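Local structure of peptidyl tryptophan dihydroxylase (Pseudomonas putida, 7CTQ) at residues A[5-10]-A[132-137]; A[30-35]-A[106-111]; A[137-142]-A[256-261]. The protein is an FAD-dependent monooxygenase that dihydroxylates a peptidyl tryptophan, a step essential for biogenesis of the tryptophylquinone cofactor of quinohemoprotein amine dehydrogenase. One frame throughout, in Å; residues are numbered along the deposited sequence.

In the fold
All three interactions belong to one mixed sheet of the Rossmann-type, FAD-binding part of the chain. In it the neighbouring strands 108-119, 31-35, 8-11, 137-140 and 257-259 run parallel. Interaction 1 is the middle: strand 8-11 leads on one side to interaction 2, with Val-10 N 2.8 Å from Thr-32 O, and on the other to interaction 3, with Val-9 O 2.9 Å from Val-139 N. Phe-137 serves both 1 and 3. The centres of interactions 2 and 3 lie about 14 Å apart and their nearest atoms about 6 Å, yet both reach FAD, at the adenosine ribose (2) and at the adenine and a phosphate (3).

Interaction 1. Residues A[5-10]-A[132-137]; sequences EPRIVV and VLQADF
Two backbone N-H groups converge on the carbonyl oxygen of Arg-7. Phe-137 N gives the sounder bond to Arg-7 O, 3.0 Å long, while Asp-136 N sits 2.8 Å from Arg-7 O but is badly aligned, so its bond is weak. Here strand 8-11, the first strand of the Rossmann-type fold, takes the start of strand 137-140 as its parallel neighbour, just after the chain turns out of strand 132-135. Val-9 N continues the pairing with a nearly straight bond (165° at the hydrogen) of 3.0 Å to Phe-137 O, so that the bonds of Arg-7 O and Val-9 N bracket the parallel pair Ile-8 and Phe-137.

Asp-136 also answers Arg-7 with its side chain. Its OD2 accepts Arg-7 N at 3.1 Å through the anti lone pair, so the carboxylate gives the firmer of the two links between these residues. The guanidinium takes no part in this: Arg-7 NE stays 5.9 Å from Asp-136 OD2. Instead the arginine chain, bent at chi3 (57°) where NE is placed, runs to Gln-134, with its CD against the amide oxygen OE1 and the guanidinium and amide planes 61° apart. The modelled 2.5 Å between Arg-7 NE and Gln-134 O is unusually short and poorly aligned, so this weak bond is doubtful.

The apolar contacts are few. Ile-8 and Phe-137 lie side by side and point the same way, both meeting helix 285-294, with Ile-8 CG1 4.2 Å from Phe-137 CB. Val-9 and Ala-135 turn to strand 123-127, touching Ile-125 and His-123 respectively. Between them Val-9 CG2, the branch beside its own backbone N, rests 3.6 Å from Ala-135 CB.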
loop_
_atom_site.group_PDB
_atom_site.type_symbol
_atom_site.label_atom_id
_atom_site.label_comp_id
_atom_site.label_asym_id
_atom_site.label_seq_id
_atom_site.Cartn_x
_atom_site.Cartn_y
_atom_site.Cartn_z
ATOM N N GLU A 5 -11.880 -23.138 18.075
ATOM C CA GLU A 5 -11.215 -22.392 17.008
ATOM C C GLU A 5 -11.714 -20.948 16.961
ATOM O O GLU A 5 -12.923 -20.701 17.054
ATOM C CB GLU A 5 -11.457 -23.049 15.652
ATOM C CG GLU A 5 -10.606 -24.275 15.391
ATOM C CD GLU A 5 -11.178 -25.148 14.292
ATOM O OE1 GLU A 5 -11.860 -26.145 14.616
ATOM O OE2 GLU A 5 -10.953 -24.829 13.105
ATOM N N PRO A 6 -10.800 -19.993 16.787
ATOM C CA PRO A 6 -11.190 -18.578 16.838
ATOM C C PRO A 6 -11.982 -18.165 15.611
ATOM O O PRO A 6 -11.724 -18.623 14.496
ATOM C CB PRO A 6 -9.847 -17.846 16.905
ATOM C CG PRO A 6 -8.897 -18.776 16.197
ATOM C CD PRO A 6 -9.361 -20.169 16.515
ATOM N N ARG A 7 -12.951 -17.280 15.830
ATOM C CA ARG A 7 -13.764 -16.719 14.755
ATOM C C ARG A 7 -13.063 -15.484 14.202
ATOM O O ARG A 7 -13.054 -14.430 14.847
ATOM C CB ARG A 7 -15.154 -16.360 15.278
ATOM C CG ARG A 7 -16.192 -17.453 15.107
ATOM C CD ARG A 7 -17.601 -16.877 14.991
ATOM N NE ARG A 7 -17.739 -15.921 13.892
ATOM C CZ ARG A 7 -18.451 -16.141 12.789
ATOM N NH1 ARG A 7 -19.089 -17.295 12.630
ATOM N NH2 ARG A 7 -18.524 -15.211 11.841
ATOM N N ILE A 8 -12.481 -15.598 13.011
ATOM C CA ILE A 8 -11.782 -14.478 12.380
ATOM C C ILE A 8 -12.672 -13.894 11.297
ATOM O O ILE A 8 -13.031 -14.587 10.336
ATOM C CB ILE A 8 -10.430 -14.901 11.785
ATOM C CG1 ILE A 8 -9.507 -15.479 12.865
ATOM C CG2 ILE A 8 -9.791 -13.704 11.096
ATOM C CD1 ILE A 8 -8.330 -16.253 12.314
ATOM N N VAL A 9 -13.003 -12.611 11.422
ATOM C CA VAL A 9 -13.794 -11.913 10.416
ATOM C C VAL A 9 -12.969 -10.763 9.860
ATOM O O VAL A 9 -12.425 -9.954 10.625
ATOM C CB VAL A 9 -15.127 -11.394 10.986
ATOM C CG1 VAL A 9 -15.920 -10.718 9.883
ATOM C CG2 VAL A 9 -15.921 -12.535 11.639
ATOM N N VAL A 10 -12.889 -10.693 8.532
ATOM C CA VAL A 10 -12.222 -9.621 7.801
ATOM C C VAL A 10 -13.289 -8.698 7.220
ATOM O O VAL A 10 -14.208 -9.161 6.532
ATOM C CB VAL A 10 -11.333 -10.185 6.677
ATOM C CG1 VAL A 10 -10.748 -9.049 5.821
ATOM C CG2 VAL A 10 -10.226 -11.094 7.243
ATOM N N VAL A 132 -25.910 -9.651 12.615
ATOM C CA VAL A 132 -24.833 -9.399 13.556
ATOM C C VAL A 132 -23.900 -10.599 13.507
ATOM O O VAL A 132 -24.304 -11.716 13.851
ATOM C CB VAL A 132 -25.355 -9.162 14.983
ATOM C CG1 VAL A 132 -24.195 -9.022 15.965
ATOM C CG2 VAL A 132 -26.238 -7.922 15.017
ATOM N N LEU A 133 -22.665 -10.374 13.066
ATOM C CA LEU A 133 -21.651 -11.419 13.013
ATOM C C LEU A 133 -20.663 -11.228 14.155
ATOM O O LEU A 133 -20.120 -10.133 14.340
ATOM C CB LEU A 133 -20.930 -11.413 11.664
ATOM C CG LEU A 133 -21.873 -11.423 10.455
ATOM C CD1 LEU A 133 -21.224 -10.812 9.213
ATOM C CD2 LEU A 133 -22.376 -12.839 10.170
ATOM N N GLN A 134 -20.445 -12.289 14.928
ATOM C CA GLN A 134 -19.540 -12.243 16.069
ATOM C C GLN A 134 -18.132 -12.610 15.615
ATOM O O GLN A 134 -17.947 -13.579 14.870
ATOM C CB GLN A 134 -20.009 -13.189 17.178
ATOM C CG GLN A 134 -19.197 -13.089 18.474
ATOM C CD GLN A 134 -18.149 -14.191 18.625
ATOM O OE1 GLN A 134 -17.905 -14.976 17.702
ATOM N NE2 GLN A 134 -17.519 -14.246 19.795
ATOM N N ALA A 135 -17.145 -11.830 16.055
ATOM C CA ALA A 135 -15.748 -12.075 15.725
ATOM C C ALA A 135 -14.930 -12.136 17.001
ATOM O O ALA A 135 -15.038 -11.251 17.855
ATOM C CB ALA A 135 -15.192 -10.991 14.799
ATOM N N ASP A 136 -14.129 -13.197 17.137
ATOM C CA ASP A 136 -13.088 -13.222 18.156
ATOM C C ASP A 136 -11.885 -12.389 17.740
ATOM O O ASP A 136 -11.172 -11.865 18.606
ATOM C CB ASP A 136 -12.647 -14.657 18.434
ATOM C CG ASP A 136 -13.717 -15.467 19.142
ATOM O OD1 ASP A 136 -14.119 -15.083 20.265
ATOM O OD2 ASP A 136 -14.162 -16.480 18.560
ATOM N N PHE A 137 -11.652 -12.271 16.428
ATOM C CA PHE A 137 -10.583 -11.449 15.868
ATOM C C PHE A 137 -11.079 -10.727 14.625
ATOM O O PHE A 137 -11.661 -11.347 13.726
ATOM C CB PHE A 137 -9.340 -12.276 15.510
ATOM C CG PHE A 137 -8.105 -11.432 15.313
ATOM C CD1 PHE A 137 -7.911 -10.723 14.134
ATOM C CD2 PHE A 137 -7.168 -11.314 16.330
ATOM C CE1 PHE A 137 -6.777 -9.924 13.965
ATOM C CE2 PHE A 137 -6.032 -10.520 16.170
ATOM C CZ PHE A 137 -5.843 -9.824 14.993
#

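Interaction 2. Residues A[30-35]-A[106-111]; sequences AVTVVS and GVSVVE. With FAD (flavin-adenine dinucleotide), chain C.
Val-33 bonds with both its backbone groups to strand 108-111: Val-33 N reaches Ser-108 O at 2.7 Å in an almost straight bond (177°), and Val-33 O takes Val-110 N at 2.8 Å. Ser-108 N to Val-31 O, 3.3 Å, comes before them, and a weak bond from Ser-35 N to Val-110 O ends the parallel pairing, part of the Rossmann-type sheet. Apolar contacts follow the valines: CG1 of Val-107, anti to its backbone N (chi1 176°), crosses to Val-33 CG2 at 3.6 Å. Thr-32 CG2 meets Val-110 CG2 at 4.0 Å on the face that also carries Ser-108. Polar side chains add little across the pair; the carboxylate of Glu-111 turns outside it, its OE1 accepting the backbone N of Trp-37. At the C-terminal end of strand 31-35, Ser-35 OG comes within 3.5 Å of FAD O3B, bringing the strand end to the adenosine ribose. Gly-106, with positive phi, closes helix 91-104 in a Schellman motif and starts the path into strand 108-119. Helix 15-27 packs on Val-31 and Val-33, helix 91-104 on Val-107 and Val-109, and strand 8-11 adjoins strand 31-35.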
loop_
_atom_site.group_PDB
_atom_site.type_symbol
_atom_site.label_atom_id
_atom_site.label_comp_id
_atom_site.label_asym_id
_atom_site.label_seq_id
_atom_site.Cartn_x
_atom_site.Cartn_y
_atom_site.Cartn_z
ATOM N N ALA A 30 -9.884 -20.889 9.700
ATOM C CA ALA A 30 -11.177 -20.581 9.104
ATOM C C ALA A 30 -11.365 -19.069 9.087
ATOM O O ALA A 30 -11.075 -18.393 10.080
ATOM C CB ALA A 30 -12.300 -21.256 9.894
ATOM N N VAL A 31 -11.827 -18.533 7.957
ATOM C CA VAL A 31 -11.877 -17.089 7.744
ATOM C C VAL A 31 -13.177 -16.719 7.047
ATOM O O VAL A 31 -13.580 -17.376 6.082
ATOM C CB VAL A 31 -10.682 -16.600 6.899
ATOM C CG1 VAL A 31 -10.746 -15.092 6.699
ATOM C CG2 VAL A 31 -9.354 -17.025 7.526
ATOM N N THR A 32 -13.811 -15.644 7.516
ATOM C CA THR A 32 -14.982 -15.054 6.877
ATOM C C THR A 32 -14.681 -13.605 6.517
ATOM O O THR A 32 -14.140 -12.859 7.338
ATOM C CB THR A 32 -16.209 -15.121 7.800
ATOM O OG1 THR A 32 -16.558 -16.488 8.048
ATOM C CG2 THR A 32 -17.399 -14.392 7.180
ATOM N N VAL A 33 -15.035 -13.204 5.301
ATOM C CA VAL A 33 -14.845 -11.834 4.839
ATOM C C VAL A 33 -16.211 -11.204 4.615
ATOM O O VAL A 33 -17.103 -11.827 4.031
ATOM C CB VAL A 33 -13.997 -11.780 3.551
ATOM C CG1 VAL A 33 -13.970 -10.374 2.978
ATOM C CG2 VAL A 33 -12.580 -12.262 3.827
ATOM N N VAL A 34 -16.375 -9.971 5.089
ATOM C CA VAL A 34 -17.566 -9.164 4.851
ATOM C C VAL A 34 -17.151 -7.960 4.024
ATOM O O VAL A 34 -16.149 -7.308 4.341
ATOM C CB VAL A 34 -18.221 -8.704 6.165
ATOM C CG1 VAL A 34 -19.520 -7.961 5.881
ATOM C CG2 VAL A 34 -18.451 -9.885 7.083
ATOM N N SER A 35 -17.920 -7.652 2.981
ATOM C CA SER A 35 -17.587 -6.504 2.147
ATOM C C SER A 35 -18.772 -6.163 1.260
ATOM O O SER A 35 -19.663 -6.988 1.035
ATOM C CB SER A 35 -16.347 -6.764 1.290
ATOM O OG SER A 35 -16.215 -5.796 0.263
ATOM N N GLY A 106 -11.563 -21.218 0.128
ATOM C CA GLY A 106 -12.286 -21.638 1.311
ATOM C C GLY A 106 -12.617 -20.516 2.268
ATOM O O GLY A 106 -12.596 -20.721 3.488
ATOM N N VAL A 107 -12.920 -19.329 1.750
ATOM C CA VAL A 107 -13.270 -18.172 2.564
ATOM C C VAL A 107 -14.741 -17.855 2.341
ATOM O O VAL A 107 -15.185 -17.723 1.193
ATOM C CB VAL A 107 -12.394 -16.952 2.226
ATOM C CG1 VAL A 107 -12.858 -15.729 3.016
ATOM C CG2 VAL A 107 -10.911 -17.254 2.483
ATOM N N SER A 108 -15.492 -17.727 3.436
ATOM C CA SER A 108 -16.864 -17.238 3.365
ATOM C C SER A 108 -16.860 -15.765 2.981
ATOM O O SER A 108 -16.105 -14.972 3.550
ATOM C CB SER A 108 -17.573 -17.424 4.707
ATOM O OG SER A 108 -17.172 -18.621 5.354
ATOM N N VAL A 109 -17.698 -15.395 2.019
ATOM C CA VAL A 109 -17.802 -14.008 1.551
ATOM C C VAL A 109 -19.238 -13.563 1.791
ATOM O O VAL A 109 -20.123 -13.775 0.956
ATOM C CB VAL A 109 -17.409 -13.847 0.082
ATOM C CG1 VAL A 109 -17.309 -12.370 -0.285
ATOM C CG2 VAL A 109 -16.097 -14.547 -0.182
ATOM N N VAL A 110 -19.472 -12.928 2.937
ATOM C CA VAL A 110 -20.781 -12.400 3.306
ATOM C C VAL A 110 -20.876 -10.992 2.731
ATOM O O VAL A 110 -20.259 -10.060 3.246
ATOM C CB VAL A 110 -20.981 -12.397 4.823
ATOM C CG1 VAL A 110 -22.263 -11.669 5.199
ATOM C CG2 VAL A 110 -20.954 -13.822 5.375
ATOM N N GLU A 111 -21.643 -10.833 1.652
ATOM C CA GLU A 111 -21.862 -9.499 1.110
ATOM C C GLU A 111 -22.648 -8.668 2.117
ATOM O O GLU A 111 -23.435 -9.192 2.910
ATOM C CB GLU A 111 -22.585 -9.566 -0.242
ATOM C CG GLU A 111 -22.363 -8.335 -1.140
ATOM C CD GLU A 111 -23.236 -7.136 -0.789
ATOM O OE1 GLU A 111 -23.053 -6.073 -1.421
ATOM O OE2 GLU A 111 -24.131 -7.261 0.075
HETATM P PA FAD C . -9.777 -1.115 -1.017
HETATM O O1A FAD C . -9.227 -1.600 -2.301
HETATM O O2A FAD C . -10.338 0.298 -1.097
HETATM O O5B FAD C . -10.785 -2.175 -0.468
HETATM C C5B FAD C . -11.767 -1.834 0.529
HETATM C C4B FAD C . -12.960 -2.717 0.276
HETATM O O4B FAD C . -13.886 -2.590 1.379
HETATM C C3B FAD C . -13.757 -2.413 -0.997
HETATM O O3B FAD C . -14.191 -3.625 -1.607
HETATM C C2B FAD C . -14.919 -1.556 -0.479
HETATM O O2B FAD C . -16.105 -1.681 -1.262
HETATM C C1B FAD C . -15.149 -2.192 0.892
HETATM N N9A FAD C . -15.806 -1.369 1.898
HETATM C C8A FAD C . -15.661 -0.034 2.148
HETATM N N7A FAD C . -16.389 0.419 3.140
HETATM C C5A FAD C . -17.090 -0.700 3.551
HETATM C C6A FAD C . -18.058 -0.903 4.556
HETATM N N6A FAD C . -18.503 0.058 5.364
HETATM N N1A FAD C . -18.561 -2.155 4.715
HETATM C C2A FAD C . -18.122 -3.127 3.911
HETATM N N3A FAD C . -17.215 -3.046 2.930
HETATM C C4A FAD C . -16.733 -1.807 2.801
HETATM N N1 FAD C . -3.355 1.950 -6.901
HETATM C C2 FAD C . -2.757 1.424 -8.011
HETATM O O2 FAD C . -2.164 0.345 -7.979
HETATM N N3 FAD C . -2.820 2.104 -9.210
HETATM C C4 FAD C . -3.451 3.311 -9.427
HETATM O O4 FAD C . -3.451 3.816 -10.548
HETATM C C4X FAD C . -4.082 3.865 -8.245
HETATM N N5 FAD C . -4.698 5.012 -8.360
HETATM C C5X FAD C . -5.300 5.544 -7.231
HETATM C C6 FAD C . -5.956 6.772 -7.332
HETATM C C7 FAD C . -6.562 7.355 -6.224
HETATM C C7M FAD C . -7.263 8.679 -6.371
HETATM C C8 FAD C . -6.511 6.700 -4.983
HETATM C C8M FAD C . -7.165 7.299 -3.766
HETATM C C9 FAD C . -5.863 5.474 -4.878
HETATM C C9A FAD C . -5.255 4.897 -5.987
HETATM N N10 FAD C . -4.596 3.652 -5.911
HETATM C C10 FAD C . -3.981 3.113 -7.023
HETATM C "C1'" FAD C . -4.479 2.956 -4.629
HETATM C "C2'" FAD C . -5.391 1.748 -4.486
HETATM O "O2'" FAD C . -6.741 2.072 -4.816
HETATM C "C3'" FAD C . -5.314 1.265 -3.039
HETATM O "O3'" FAD C . -3.939 1.205 -2.677
HETATM C "C4'" FAD C . -5.938 -0.098 -2.760
HETATM O "O4'" FAD C . -7.185 -0.251 -3.444
HETATM C "C5'" FAD C . -6.126 -0.308 -1.276
HETATM O "O5'" FAD C . -6.525 -1.669 -1.054
HETATM P P FAD C . -7.390 -2.060 0.182
HETATM O O1P FAD C . -6.586 -1.666 1.431
HETATM O O2P FAD C . -7.832 -3.478 0.089
HETATM O O3P FAD C . -8.633 -1.077 0.082
#

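Interaction 3. Residues A[137-142]-A[256-261]; sequences FLVEAR and DWIRVG. With FAD (flavin-adenine dinucleotide), chain C.
Phe-137 lays one face of its ring over the Asp-256 to Trp-257 peptide, Trp-257 N standing 3.6 Å from CZ of Phe-137. In the plane of the ring, at its edge, Ile-258 CG2 touches Phe-137 CE1 at 3.9 Å. The parallel strands 137-140 and 257-259 are themselves joined by four backbone bonds, the shortest from Glu-140 N to Ile-258 O at 2.7 Å. Farther along, Glu-140 and Arg-259 lie side by side, their CG atoms 3.6 Å apart, and Glu-140 CG lies over one face of the Arg-259 guanidinium. The carboxylate turns back instead to Arg-142: OE1 of Glu-140 makes a 2.8 Å salt bridge to Arg-142 NH2, and its OE2 accepts Arg-142 N. This double hold, with chi2 of Glu-140 bent to 63° to place CD, positions Arg-142, whose CD lies over the adenine face 3.5 Å from FAD C6A. Gly-261, having no side chain, brings its CA within 3.4 Å of the FAD phosphate oxygen O1P. In the next shell Arg-259 NE bonds Ala-263 O, and Asp-256 OD2 pairs with Arg-119. Helix 285-294 packs on Phe-137, Val-139 and Val-260; strand 8-11 flanks 137-140, and strand 123-127 meets Leu-138 and Trp-257.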
loop_
_atom_site.group_PDB
_atom_site.type_symbol
_atom_site.label_atom_id
_atom_site.label_comp_id
_atom_site.label_asym_id
_atom_site.label_seq_id
_atom_site.Cartn_x
_atom_site.Cartn_y
_atom_site.Cartn_z
ATOM N N PHE A 137 -11.652 -12.271 16.428
ATOM C CA PHE A 137 -10.583 -11.449 15.868
ATOM C C PHE A 137 -11.079 -10.727 14.625
ATOM O O PHE A 137 -11.661 -11.347 13.726
ATOM C CB PHE A 137 -9.340 -12.276 15.510
ATOM C CG PHE A 137 -8.105 -11.432 15.313
ATOM C CD1 PHE A 137 -7.911 -10.723 14.134
ATOM C CD2 PHE A 137 -7.168 -11.314 16.330
ATOM C CE1 PHE A 137 -6.777 -9.924 13.965
ATOM C CE2 PHE A 137 -6.032 -10.520 16.170
ATOM C CZ PHE A 137 -5.843 -9.824 14.993
ATOM N N LEU A 138 -10.807 -9.428 14.558
ATOM C CA LEU A 138 -11.262 -8.575 13.472
ATOM C C LEU A 138 -10.078 -8.068 12.648
ATOM O O LEU A 138 -9.148 -7.470 13.196
ATOM C CB LEU A 138 -12.055 -7.395 14.035
ATOM C CG LEU A 138 -12.716 -6.487 13.001
ATOM C CD1 LEU A 138 -13.962 -7.172 12.511
ATOM C CD2 LEU A 138 -13.044 -5.127 13.605
ATOM N N VAL A 139 -10.121 -8.283 11.333
ATOM C CA VAL A 139 -9.201 -7.630 10.404
ATOM C C VAL A 139 -9.932 -6.454 9.765
ATOM O O VAL A 139 -10.919 -6.645 9.047
ATOM C CB VAL A 139 -8.687 -8.600 9.329
ATOM C CG1 VAL A 139 -7.708 -7.894 8.399
ATOM C CG2 VAL A 139 -8.070 -9.845 9.955
ATOM N N GLU A 140 -9.439 -5.241 10.007
ATOM C CA GLU A 140 -9.997 -4.032 9.405
ATOM C C GLU A 140 -9.284 -3.772 8.087
ATOM O O GLU A 140 -8.092 -3.437 8.063
ATOM C CB GLU A 140 -9.851 -2.839 10.343
ATOM C CG GLU A 140 -10.176 -1.530 9.672
ATOM C CD GLU A 140 -11.614 -1.490 9.241
ATOM O OE1 GLU A 140 -12.476 -1.376 10.135
ATOM O OE2 GLU A 140 -11.881 -1.584 8.026
ATOM N N ALA A 141 -10.013 -3.925 6.990
ATOM C CA ALA A 141 -9.434 -3.852 5.662
ATOM C C ALA A 141 -10.358 -3.100 4.724
ATOM O O ALA A 141 -10.440 -3.407 3.530
ATOM C CB ALA A 141 -9.138 -5.248 5.117
ATOM N N ARG A 142 -11.067 -2.099 5.240
ATOM C CA ARG A 142 -11.990 -1.341 4.404
ATOM C C ARG A 142 -11.338 -0.155 3.717
ATOM O O ARG A 142 -12.046 0.775 3.315
ATOM C CB ARG A 142 -13.198 -0.877 5.213
ATOM C CG ARG A 142 -14.029 -2.017 5.775
ATOM C CD ARG A 142 -15.221 -1.474 6.515
ATOM N NE ARG A 142 -15.028 -1.585 7.953
ATOM C CZ ARG A 142 -15.446 -0.678 8.827
ATOM N NH1 ARG A 142 -16.093 0.400 8.394
ATOM N NH2 ARG A 142 -15.221 -0.854 10.126
ATOM N N ASP A 256 -6.907 -7.961 19.644
ATOM C CA ASP A 256 -7.764 -8.841 18.864
ATOM C C ASP A 256 -8.193 -8.174 17.571
ATOM O O ASP A 256 -9.282 -8.449 17.058
ATOM C CB ASP A 256 -9.004 -9.279 19.661
ATOM C CG ASP A 256 -9.814 -8.100 20.206
ATOM O OD1 ASP A 256 -9.651 -6.958 19.724
ATOM O OD2 ASP A 256 -10.637 -8.323 21.122
ATOM N N TRP A 257 -7.361 -7.287 17.031
ATOM C CA TRP A 257 -7.697 -6.668 15.758
ATOM C C TRP A 257 -6.426 -6.188 15.077
ATOM O O TRP A 257 -5.371 -6.043 15.702
ATOM C CB TRP A 257 -8.695 -5.514 15.921
ATOM C CG TRP A 257 -8.196 -4.339 16.711
ATOM C CD1 TRP A 257 -8.297 -4.158 18.061
ATOM C CD2 TRP A 257 -7.537 -3.169 16.197
ATOM N NE1 TRP A 257 -7.736 -2.952 18.418
ATOM C CE2 TRP A 257 -7.260 -2.330 17.294
ATOM C CE3 TRP A 257 -7.147 -2.759 14.922
ATOM C CZ2 TRP A 257 -6.612 -1.106 17.153
ATOM C CZ3 TRP A 257 -6.500 -1.539 14.784
ATOM C CH2 TRP A 257 -6.239 -0.730 15.894
ATOM N N ILE A 258 -6.551 -5.931 13.787
ATOM C CA ILE A 258 -5.428 -5.437 13.003
ATOM C C ILE A 258 -5.998 -4.655 11.834
ATOM O O ILE A 258 -7.054 -5.000 11.296
ATOM C CB ILE A 258 -4.506 -6.598 12.555
ATOM C CG1 ILE A 258 -3.147 -6.067 12.099
ATOM C CG2 ILE A 258 -5.146 -7.467 11.439
ATOM C CD1 ILE A 258 -2.194 -7.176 11.740
ATOM N N ARG A 259 -5.323 -3.571 11.474
ATOM C CA ARG A 259 -5.592 -2.864 10.234
ATOM C C ARG A 259 -4.565 -3.251 9.174
ATOM O O ARG A 259 -3.367 -3.362 9.461
ATOM C CB ARG A 259 -5.574 -1.346 10.451
ATOM C CG ARG A 259 -6.895 -0.792 10.967
ATOM C CD ARG A 259 -6.736 0.564 11.614
ATOM N NE ARG A 259 -7.023 1.646 10.681
ATOM C CZ ARG A 259 -8.117 2.397 10.724
ATOM N NH1 ARG A 259 -9.037 2.185 11.651
ATOM N NH2 ARG A 259 -8.286 3.366 9.839
ATOM N N VAL A 260 -5.042 -3.435 7.942
ATOM C CA VAL A 260 -4.189 -3.752 6.805
ATOM C C VAL A 260 -4.566 -2.856 5.641
ATOM O O VAL A 260 -5.652 -2.273 5.594
ATOM C CB VAL A 260 -4.268 -5.235 6.383
ATOM C CG1 VAL A 260 -3.730 -6.124 7.486
ATOM C CG2 VAL A 260 -5.706 -5.624 6.012
ATOM N N GLY A 261 -3.633 -2.738 4.697
ATOM C CA GLY A 261 -3.926 -1.969 3.502
ATOM C C GLY A 261 -4.024 -0.475 3.763
ATOM O O GLY A 261 -3.374 0.078 4.660
HETATM P PA FAD C . -9.777 -1.115 -1.017
HETATM O O1A FAD C . -9.227 -1.600 -2.301
HETATM O O2A FAD C . -10.338 0.298 -1.097
HETATM O O5B FAD C . -10.785 -2.175 -0.468
HETATM C C5B FAD C . -11.767 -1.834 0.529
HETATM C C4B FAD C . -12.960 -2.717 0.276
HETATM O O4B FAD C . -13.886 -2.590 1.379
HETATM C C3B FAD C . -13.757 -2.413 -0.997
HETATM O O3B FAD C . -14.191 -3.625 -1.607
HETATM C C2B FAD C . -14.919 -1.556 -0.479
HETATM O O2B FAD C . -16.105 -1.681 -1.262
HETATM C C1B FAD C . -15.149 -2.192 0.892
HETATM N N9A FAD C . -15.806 -1.369 1.898
HETATM C C8A FAD C . -15.661 -0.034 2.148
HETATM N N7A FAD C . -16.389 0.419 3.140
HETATM C C5A FAD C . -17.090 -0.700 3.551
HETATM C C6A FAD C . -18.058 -0.903 4.556
HETATM N N6A FAD C . -18.503 0.058 5.364
HETATM N N1A FAD C . -18.561 -2.155 4.715
HETATM C C2A FAD C . -18.122 -3.127 3.911
HETATM N N3A FAD C . -17.215 -3.046 2.930
HETATM C C4A FAD C . -16.733 -1.807 2.801
HETATM N N1 FAD C . -3.355 1.950 -6.901
HETATM C C2 FAD C . -2.757 1.424 -8.011
HETATM O O2 FAD C . -2.164 0.345 -7.979
HETATM N N3 FAD C . -2.820 2.104 -9.210
HETATM C C4 FAD C . -3.451 3.311 -9.427
HETATM O O4 FAD C . -3.451 3.816 -10.548
HETATM C C4X FAD C . -4.082 3.865 -8.245
HETATM N N5 FAD C . -4.698 5.012 -8.360
HETATM C C5X FAD C . -5.300 5.544 -7.231
HETATM C C6 FAD C . -5.956 6.772 -7.332
HETATM C C7 FAD C . -6.562 7.355 -6.224
HETATM C C7M FAD C . -7.263 8.679 -6.371
HETATM C C8 FAD C . -6.511 6.700 -4.983
HETATM C C8M FAD C . -7.165 7.299 -3.766
HETATM C C9 FAD C . -5.863 5.474 -4.878
HETATM C C9A FAD C . -5.255 4.897 -5.987
HETATM N N10 FAD C . -4.596 3.652 -5.911
HETATM C C10 FAD C . -3.981 3.113 -7.023
HETATM C "C1'" FAD C . -4.479 2.956 -4.629
HETATM C "C2'" FAD C . -5.391 1.748 -4.486
HETATM O "O2'" FAD C . -6.741 2.072 -4.816
HETATM C "C3'" FAD C . -5.314 1.265 -3.039
HETATM O "O3'" FAD C . -3.939 1.205 -2.677
HETATM C "C4'" FAD C . -5.938 -0.098 -2.760
HETATM O "O4'" FAD C . -7.185 -0.251 -3.444
HETATM C "C5'" FAD C . -6.126 -0.308 -1.276
HETATM O "O5'" FAD C . -6.525 -1.669 -1.054
HETATM P P FAD C . -7.390 -2.060 0.182
HETATM O O1P FAD C . -6.586 -1.666 1.431
HETATM O O2P FAD C . -7.832 -3.478 0.089
HETATM O O3P FAD C . -8.633 -1.077 0.082
#